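Local coordinates for protein lipase (Acinetobacter baumannii, PDB 4OPM) that probably hydrolyses the ester bonds of lipids as an alpha/beta-hydrolase of the lipase class, at residues T11-E16 with S56-N61; Q180-P185 with I277-Q282. All coordinates share one frame; numbering follows the deposited sequence. Where two conformers were deposited one is given.

Contact 1: residues T11-E16 with S56-N61; sequences TILQQE and SRDNWN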
# COMPACT_ATOMS: atom_id res chain seq x y z
N THR A 11 13.02 14.29 -11.18
CA THR A 11 12.74 15.68 -10.78
C THR A 11 11.22 15.86 -10.64
O THR A 11 10.78 16.53 -9.70
CB THR A 11 13.37 16.68 -11.79
OG1 THR A 11 14.77 16.46 -11.83
CG2 THR A 11 13.10 18.15 -11.43
N ILE A 12 10.43 15.24 -11.54
CA ILE A 12 8.95 15.28 -11.48
C ILE A 12 8.49 14.64 -10.16
O ILE A 12 7.68 15.24 -9.46
CB ILE A 12 8.29 14.59 -12.71
CG1 ILE A 12 8.62 15.31 -14.05
CG2 ILE A 12 6.77 14.36 -12.52
CD1 ILE A 12 8.09 16.80 -14.19
N LEU A 13 9.03 13.45 -9.82
CA LEU A 13 8.67 12.76 -8.58
C LEU A 13 9.01 13.63 -7.37
O LEU A 13 8.20 13.75 -6.46
CB LEU A 13 9.36 11.40 -8.48
CG LEU A 13 8.87 10.33 -9.46
CD1 LEU A 13 9.71 9.07 -9.36
CD2 LEU A 13 7.40 9.98 -9.21
N GLN A 14 10.18 14.29 -7.40
CA GLN A 14 10.59 15.18 -6.30
C GLN A 14 9.57 16.30 -6.10
O GLN A 14 9.18 16.61 -4.97
CB GLN A 14 11.99 15.76 -6.56
CG GLN A 14 13.08 14.70 -6.43
CD GLN A 14 14.36 15.07 -7.15
OE1 GLN A 14 14.63 16.25 -7.43
NE2 GLN A 14 15.16 14.05 -7.47
N GLN A 15 9.14 16.91 -7.21
CA GLN A 15 8.18 18.02 -7.19
C GLN A 15 6.82 17.55 -6.66
O GLN A 15 6.18 18.28 -5.88
CB GLN A 15 8.04 18.62 -8.59
CG GLN A 15 9.28 19.38 -9.03
CD GLN A 15 9.00 20.13 -10.30
OE1 GLN A 15 8.23 21.09 -10.31
NE2 GLN A 15 9.56 19.67 -11.40
N GLU A 16 6.39 16.33 -7.05
CA GLU A 16 5.10 15.80 -6.58
C GLU A 16 5.16 15.57 -5.06
O GLU A 16 4.20 15.90 -4.37
CB GLU A 16 4.68 14.52 -7.30
CG GLU A 16 3.21 14.21 -7.03
CD GLU A 16 2.70 12.85 -7.47
OE1 GLU A 16 3.41 11.84 -7.25
OE2 GLU A 16 1.55 12.79 -7.97
N SER A 56 5.23 1.82 -4.82
CA SER A 56 6.27 2.60 -4.14
C SER A 56 5.60 3.62 -3.23
O SER A 56 4.37 3.83 -3.32
CB SER A 56 7.20 3.29 -5.14
OG SER A 56 6.62 4.47 -5.67
N ARG A 57 6.40 4.29 -2.40
CA ARG A 57 5.89 5.35 -1.52
C ARG A 57 5.12 6.43 -2.30
O ARG A 57 4.15 6.98 -1.76
CB ARG A 57 7.03 6.00 -0.73
CG ARG A 57 8.12 6.70 -1.55
CD ARG A 57 9.36 6.92 -0.72
NE ARG A 57 10.52 7.28 -1.54
CZ ARG A 57 11.04 8.50 -1.61
NH1 ARG A 57 10.51 9.50 -0.91
NH2 ARG A 57 12.11 8.73 -2.36
N ASP A 58 5.51 6.70 -3.57
CA ASP A 58 4.85 7.75 -4.37
C ASP A 58 3.39 7.41 -4.73
O ASP A 58 2.62 8.33 -5.03
CB ASP A 58 5.66 8.04 -5.63
CG ASP A 58 7.00 8.67 -5.30
OD1 ASP A 58 7.04 9.61 -4.46
OD2 ASP A 58 8.02 8.17 -5.79
N ASN A 59 2.97 6.12 -4.58
CA ASN A 59 1.57 5.75 -4.81
C ASN A 59 0.62 6.50 -3.86
O ASN A 59 -0.56 6.66 -4.17
CB ASN A 59 1.37 4.25 -4.58
CG ASN A 59 2.03 3.32 -5.58
OD1 ASN A 59 2.09 2.11 -5.34
ND2 ASN A 59 2.48 3.83 -6.72
N TRP A 60 1.13 6.91 -2.67
CA TRP A 60 0.35 7.58 -1.64
C TRP A 60 0.40 9.12 -1.73
O TRP A 60 -0.23 9.76 -0.89
CB TRP A 60 0.87 7.15 -0.26
CG TRP A 60 0.43 5.78 0.14
CD1 TRP A 60 1.18 4.63 0.12
CD2 TRP A 60 -0.87 5.40 0.61
NE1 TRP A 60 0.43 3.57 0.55
CE2 TRP A 60 -0.83 4.01 0.88
CE3 TRP A 60 -2.06 6.11 0.87
CZ2 TRP A 60 -1.94 3.32 1.38
CZ3 TRP A 60 -3.15 5.42 1.37
CH2 TRP A 60 -3.08 4.04 1.64
N ASN A 61 1.13 9.70 -2.69
CA ASN A 61 1.32 11.16 -2.76
C ASN A 61 0.02 11.95 -2.82
O ASN A 61 -0.11 12.92 -2.07
CB ASN A 61 2.23 11.57 -3.92
CG ASN A 61 3.68 11.22 -3.66
OD1 ASN A 61 4.07 10.86 -2.54
ND2 ASN A 61 4.51 11.28 -4.70
O HOH W 1 2.53 9.35 -7.60
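The carboxylate of E16 and the side-chain amide of N61 meet almost at right angles, their planes 89° apart. ND2 of N61 comes to OE1 of E16 from above the carboxylate plane and donates a nearly straight hydrogen bond of 2.8 Å. Seen from the amide the bond is regular, because OE1 lies close to the plane of N61. The same ND2 also donates to OD1 of D58, at 3.0 Å and on the anti side, tilted 27° from that carboxylate plane, so the amide nitrogen is shared between an acidic group of each segment. One water bridges the segments, giving one proton to OE1 of E16 at 2.7 Å and the other to the backbone O of D58. Two carboxylates thus stand near each other, with OE1 of E16 5.1 Å from OD1 of D58; the amide between them and the salt bridge from R17 to D58 probably ease the like charges.

E16 reaches across because its CG is anti to the backbone N (chi1 -166°) and the chain runs on extended from there. One turn earlier on the helix, L13 brings its methyls against the carboxylate of D58, CD2 3.9 Å from OD2, a van der Waals contact in which the two side chains cross at about a right angle. Within the loop, OG of S56 accepts from N of D58, an ST turn that leads into the short 3-10 segment 57-60.

The contact sets helix 9-19, which precedes the first strand of the sheet, against the loop between strand 46-50 and helix 61-64. On the inner side of that loop, W60 packs on strands 72-76 and 114-119, while R57 forms salt bridges with D77 and E83.

Contact 2: residues Q180-P185 with I277-Q282; sequences QTMFNP and ILEAEQ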
# COMPACT_ATOMS: atom_id res chain seq x y z
N GLN A 180 -5.70 -3.66 -15.82
CA GLN A 180 -6.22 -4.62 -14.86
C GLN A 180 -6.42 -4.02 -13.48
O GLN A 180 -7.28 -4.48 -12.73
CB GLN A 180 -5.29 -5.86 -14.71
CG GLN A 180 -4.77 -6.50 -16.02
CD GLN A 180 -5.75 -6.54 -17.17
OE1 GLN A 180 -5.45 -6.07 -18.27
NE2 GLN A 180 -6.94 -7.08 -16.94
N THR A 181 -5.59 -3.03 -13.11
CA THR A 181 -5.61 -2.51 -11.74
C THR A 181 -6.44 -1.24 -11.56
O THR A 181 -6.67 -0.84 -10.42
CB THR A 181 -4.17 -2.25 -11.25
OG1 THR A 181 -3.54 -1.27 -12.10
CG2 THR A 181 -3.34 -3.51 -11.22
N MSE A 182 -6.81 -0.55 -12.65
CA MSE A 182 -7.58 0.68 -12.49
C MSE A 182 -8.75 0.74 -13.46
O MSE A 182 -8.65 0.29 -14.60
CB MSE A 182 -6.68 1.92 -12.67
CG MSE A 182 -5.60 2.00 -11.60
SE MSE A 182 -4.67 3.69 -11.65
CE MSE A 182 -3.72 3.39 -12.97
N PHE A 183 -9.86 1.33 -12.99
CA PHE A 183 -11.06 1.57 -13.80
C PHE A 183 -11.08 3.04 -14.23
O PHE A 183 -11.48 3.36 -15.35
CB PHE A 183 -12.33 1.21 -13.02
CG PHE A 183 -13.57 1.20 -13.89
CD1 PHE A 183 -13.91 0.07 -14.63
CD2 PHE A 183 -14.38 2.32 -13.99
CE1 PHE A 183 -15.07 0.04 -15.42
CE2 PHE A 183 -15.53 2.31 -14.79
CZ PHE A 183 -15.86 1.17 -15.50
N ASN A 184 -10.63 3.93 -13.32
CA ASN A 184 -10.58 5.37 -13.57
C ASN A 184 -9.13 5.86 -13.41
O ASN A 184 -8.85 6.60 -12.47
CB ASN A 184 -11.54 6.09 -12.62
CG ASN A 184 -11.63 7.56 -12.90
OD1 ASN A 184 -11.72 7.97 -14.05
ND2 ASN A 184 -11.49 8.37 -11.86
N PRO A 185 -8.16 5.39 -14.24
CA PRO A 185 -6.78 5.83 -14.03
C PRO A 185 -6.64 7.35 -14.14
O PRO A 185 -7.38 7.97 -14.90
CB PRO A 185 -6.01 5.13 -15.17
CG PRO A 185 -7.06 4.86 -16.22
CD PRO A 185 -8.26 4.51 -15.43
N ILE A 277 -6.58 5.05 -4.18
CA ILE A 277 -5.62 6.07 -3.73
C ILE A 277 -5.08 6.91 -4.92
O ILE A 277 -4.66 8.06 -4.70
CB ILE A 277 -4.49 5.49 -2.87
CG1 ILE A 277 -3.61 4.49 -3.65
CG2 ILE A 277 -5.11 4.86 -1.59
CD1 ILE A 277 -2.31 4.04 -2.91
N LEU A 278 -5.12 6.37 -6.15
CA LEU A 278 -4.71 7.12 -7.36
C LEU A 278 -5.91 7.42 -8.26
O LEU A 278 -5.86 8.39 -9.02
CB LEU A 278 -3.65 6.35 -8.16
CG LEU A 278 -2.23 6.25 -7.55
CD1 LEU A 278 -1.29 5.52 -8.50
CD2 LEU A 278 -1.64 7.61 -7.26
N GLU A 279 -7.00 6.63 -8.17
CA GLU A 279 -8.18 6.84 -9.04
C GLU A 279 -9.20 7.82 -8.45
O GLU A 279 -10.01 8.38 -9.20
CB GLU A 279 -8.91 5.51 -9.27
CG GLU A 279 -8.10 4.43 -9.99
CD GLU A 279 -8.86 3.12 -10.08
OE1 GLU A 279 -9.91 3.09 -10.76
OE2 GLU A 279 -8.43 2.14 -9.43
N ALA A 280 -9.23 7.97 -7.12
CA ALA A 280 -10.27 8.78 -6.44
C ALA A 280 -9.77 9.30 -5.08
O ALA A 280 -10.46 9.14 -4.07
CB ALA A 280 -11.52 7.92 -6.25
N GLU A 281 -8.58 9.96 -5.06
CA GLU A 281 -7.98 10.39 -3.78
C GLU A 281 -8.87 11.33 -2.96
O GLU A 281 -8.85 11.25 -1.73
CB GLU A 281 -6.58 11.00 -3.98
CG GLU A 281 -6.58 12.40 -4.59
CD GLU A 281 -6.76 12.51 -6.09
OE1 GLU A 281 -7.11 11.49 -6.74
OE2 GLU A 281 -6.55 13.62 -6.62
N GLN A 282 -9.67 12.21 -3.62
CA GLN A 282 -10.51 13.14 -2.85
C GLN A 282 -11.65 12.39 -2.16
O GLN A 282 -12.02 12.73 -1.03
CB GLN A 282 -11.03 14.26 -3.76
CG GLN A 282 -9.90 15.13 -4.32
CD GLN A 282 -10.31 15.88 -5.57
OE1 GLN A 282 -11.49 16.19 -5.79
NE2 GLN A 282 -9.33 16.22 -6.41
O HOH W 2 -8.58 9.28 -11.84
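E279 reaches with its extended side chain to the backbone of F183 and N184, and its carboxylate is held there by their N-H groups. OE1 accepts from N of F183 and from N of N184, both at 2.8 Å and both reaching it from the same face of the carboxylate plane. The two approaches differ: N of F183 stands well above the plane, 55° out of it, with a bent bond, whereas N of N184 comes in on the anti side, 30° out of the plane, along a nearly straight one. CG of E279 is anti to its carbonyl carbon (chi1 -62°), and the fully extended chain beyond carries the carboxylate to these amides.

M182, a selenomethionine, crosses E279 obliquely. Its CB lies 3.6 Å from CD of E279 and its CG as close to OE2, while SE, at the end of an extended CB-CG run, rests 3.9 Å from CG of E279. The selenomethionine thus covers the carboxylate with CB and CG and the glutamate's CG with SE. N184 lies further back along the glutamate, its ND2 making a weak hydrogen bond of 3.0 Å to the backbone O of E279. A water donates to that same O and to O of N184, so that it bridges the two backbone carbonyls.

E279 is buried, and its carboxylate accepts from four backbone amides: besides the pair from 183-184, OE1 accepts from N of G273 and OE2 from N of M275. So many N-H donors would be expected to favour the ionised form. These outside donors flank H274, the histidine of a probable Ser-His-Asp triad, so one glutamate ties the loop after helix 173-181 to the backbone around that residue.

How the contacts relate
Contact 1 closes before contact 2 opens, so the two follow in series along the chain, with their centres about 16 Å apart. They meet where segment 56-61 lies beside helix 276-279: the backbone O of N59 packs on the methyls of I277 and L278, and W60 packs on I277. Contact 1 joins the N-terminal helix 9-19 to the loop after strand 46-50, whereas contact 2 joins the end of helix 173-181 to helix 276-279, which follows the edge strand 267-269. Segment 277-282 of contact 2 lies just after the probable catalytic histidine of the alpha/beta-hydrolase fold, H274, and contact 1 borders the same region through N59 and W60.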